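Signal recognition particle 54 kDa protein (Aeropyrum pernix, PDB 7EPK) is the GTPase-type protein subunit of the archaeal signal recognition particle, modelled with GDP and magnesium and built of helical-bundle, P-loop GTPase and signal-peptide-binding domains. Local coordinates at residues Leu299-Arg302 / Ile303-Glu307. Residues are numbered along the deposited sequence; the frame is centred on the assembly and turned at random.
Sequences LLER and IKSLE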
ATOM      1  N   LEU A 299     -13.641  -2.045   9.445  1.00 77.10           N
ATOM      2  CA  LEU A 299     -13.715  -3.529   9.371  1.00 69.25           C
ATOM      3  C   LEU A 299     -12.351  -4.141   9.697  1.00 67.12           C
ATOM      4  O   LEU A 299     -12.334  -5.200  10.342  1.00 66.95           O
ATOM      5  CB  LEU A 299     -14.179  -3.894   7.959  1.00 67.08           C
ATOM      6  CG  LEU A 299     -14.325  -5.370   7.624  1.00 59.42           C
ATOM      7  CD1 LEU A 299     -15.387  -5.527   6.550  1.00 61.15           C
ATOM      8  CD2 LEU A 299     -13.001  -5.988   7.178  1.00 55.45           C
ATOM      9  N   LEU A 300     -11.247  -3.529   9.260  1.00 72.06           N
ATOM     10  CA  LEU A 300      -9.895  -4.129   9.465  1.00 75.23           C
ATOM     11  C   LEU A 300      -9.497  -3.983  10.932  1.00 75.01           C
ATOM     12  O   LEU A 300      -8.821  -4.888  11.411  1.00 78.88           O
ATOM     13  CB  LEU A 300      -8.854  -3.502   8.533  1.00 77.24           C
ATOM     14  CG  LEU A 300      -8.480  -4.342   7.309  1.00 77.27           C
ATOM     15  CD1 LEU A 300      -9.625  -4.418   6.318  1.00 72.96           C
ATOM     16  CD2 LEU A 300      -7.244  -3.781   6.625  1.00 87.54           C
ATOM     17  N   GLU A 301      -9.924  -2.907  11.611  1.00 85.14           N
ATOM     18  CA  GLU A 301      -9.709  -2.730  13.078  1.00 91.85           C
ATOM     19  C   GLU A 301     -10.660  -3.673  13.833  1.00 84.97           C
ATOM     20  O   GLU A 301     -10.157  -4.481  14.633  1.00 78.08           O
ATOM     21  CB  GLU A 301      -9.836  -1.265  13.514  1.00 98.88           C
ATOM     22  CG  GLU A 301      -8.489  -0.549  13.631  1.00110.55           C
ATOM     23  CD  GLU A 301      -7.561  -1.059  14.730  1.00120.85           C
ATOM     24  OE1 GLU A 301      -6.365  -1.299  14.437  1.00124.96           O
ATOM     25  OE2 GLU A 301      -8.031  -1.217  15.881  1.00117.19           O
ATOM     26  N   ARG A 302     -11.965  -3.611  13.549  1.00 80.17           N
ATOM     27  CA  ARG A 302     -12.999  -4.554  14.066  1.00 76.48           C
ATOM     28  C   ARG A 302     -12.447  -5.993  14.086  1.00 82.72           C
ATOM     29  O   ARG A 302     -12.767  -6.711  15.043  1.00 94.86           O
ATOM     30  CB  ARG A 302     -14.268  -4.430  13.216  1.00 77.53           C
ATOM     31  CG  ARG A 302     -15.451  -5.272  13.673  1.00 78.55           C
ATOM     32  CD  ARG A 302     -16.780  -4.726  13.165  1.00 74.66           C
ATOM     33  NE  ARG A 302     -16.812  -4.630  11.708  1.00 80.79           N
ATOM     34  CZ  ARG A 302     -17.388  -3.656  10.991  1.00 85.35           C
ATOM     35  NH1 ARG A 302     -17.338  -3.689   9.667  1.00 85.33           N
ATOM     36  NH2 ARG A 302     -18.007  -2.648  11.580  1.00 86.05           N
ATOM     37  N   ILE A 303     -11.628  -6.392  13.101  1.00 78.74           N
ATOM     38  CA  ILE A 303     -10.974  -7.737  13.022  1.00 71.08           C
ATOM     39  C   ILE A 303      -9.742  -7.773  13.937  1.00 74.45           C
ATOM     40  O   ILE A 303      -9.626  -8.740  14.700  1.00 81.78           O
ATOM     41  CB  ILE A 303     -10.608  -8.120  11.569  1.00 71.09           C
ATOM     42  CG1 ILE A 303     -11.846  -8.452  10.723  1.00 72.03           C
ATOM     43  CG2 ILE A 303      -9.603  -9.263  11.542  1.00 68.61           C
ATOM     44  CD1 ILE A 303     -11.543  -8.747   9.261  1.00 72.41           C
ATOM     45  N   LYS A 304      -8.837  -6.790  13.856  1.00 78.59           N
ATOM     46  CA  LYS A 304      -7.541  -6.789  14.611  1.00 83.42           C
ATOM     47  C   LYS A 304      -7.796  -6.713  16.133  1.00 74.89           C
ATOM     48  O   LYS A 304      -7.095  -7.418  16.877  1.00 71.13           O
ATOM     49  CB  LYS A 304      -6.589  -5.691  14.102  1.00 90.53           C
ATOM     50  CG  LYS A 304      -5.364  -6.162  13.312  1.00 91.40           C
ATOM     51  CD  LYS A 304      -5.624  -7.250  12.246  1.00 97.73           C
ATOM     52  CE  LYS A 304      -5.549  -6.789  10.797  1.00 98.75           C
ATOM     53  NZ  LYS A 304      -6.881  -6.577  10.173  1.00 87.96           N
ATOM     54  N   SER A 305      -8.775  -5.937  16.605  1.00 70.63           N
ATOM     55  CA  SER A 305      -9.237  -5.985  18.019  1.00 71.66           C
ATOM     56  C   SER A 305      -9.429  -7.445  18.417  1.00 74.42           C
ATOM     57  O   SER A 305      -8.702  -7.904  19.310  1.00 75.53           O
ATOM     58  CB  SER A 305     -10.503  -5.223  18.225  1.00 74.18           C
ATOM     59  OG  SER A 305     -10.389  -3.923  17.671  1.00 79.57           O
ATOM     60  N   LEU A 306     -10.320  -8.145  17.704  1.00 80.97           N
ATOM     61  CA  LEU A 306     -10.745  -9.550  17.972  1.00 77.04           C
ATOM     62  C   LEU A 306      -9.541 -10.500  17.986  1.00 75.84           C
ATOM     63  O   LEU A 306      -9.517 -11.386  18.849  1.00 79.13           O
ATOM     64  CB  LEU A 306     -11.780  -9.981  16.931  1.00 76.60           C
ATOM     65  CG  LEU A 306     -13.244  -9.788  17.332  1.00 81.24           C
ATOM     66  CD1 LEU A 306     -13.486  -8.443  18.012  1.00 86.28           C
ATOM     67  CD2 LEU A 306     -14.151  -9.935  16.120  1.00 92.09           C
ATOM     68  N   GLU A 307      -8.572 -10.326  17.091  1.00 82.23           N
ATOM     69  CA  GLU A 307      -7.363 -11.192  17.036  1.00 85.11           C
ATOM     70  C   GLU A 307      -6.480 -10.882  18.249  1.00 85.17           C
ATOM     71  O   GLU A 307      -5.761 -11.783  18.717  1.00 75.77           O
ATOM     72  CB  GLU A 307      -6.635 -10.996  15.708  1.00 99.45           C
ATOM     73  CG  GLU A 307      -7.476 -11.420  14.512  1.00115.05           C
ATOM     74  CD  GLU A 307      -6.729 -11.588  13.200  1.00128.23           C
ATOM     75  OE1 GLU A 307      -5.515 -11.918  13.231  1.00133.38           O
ATOM     76  OE2 GLU A 307      -7.366 -11.390  12.144  1.00135.87           O
TER
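Lys304 curls back along its own helix and returns its ammonium group to the preceding turn, where NZ donates to Leu300 O at 2.9 Å. Bends at chi2 (45°), chi3 and chi4 fold the chain into this hook, and NZ comes to lie 4.0 Å from Leu300 CG. The same carbonyl oxygen takes the backbone N of Lys304 at 3.1 Å, the two donors arriving from opposite faces of the carbonyl plane. Glu301 O is doubly used as well: Ser305 N meets it almost head-on at 2.8 Å, while Ser305 OG donates at 3.1 Å from above the carbonyl plane. That hydroxyl, set beside its own backbone N (chi1 -50°), is thus turned back onto the helix. On the buried side Leu299 and Ile303 run side by side, CD2 against CD1 at 3.8 Å. Leu13 and Ile71 also pack on Leu299, and Val64 on Ile303, whereas Arg302 sends NE to a salt bridge with Asp68. The arrangement is that of i to i+4 contacts in an amphipathic alpha-helix: within helix 293-320, the apolar side and Arg302 meet helices 4-13 and 66-81 of the SRP54 helical bundle.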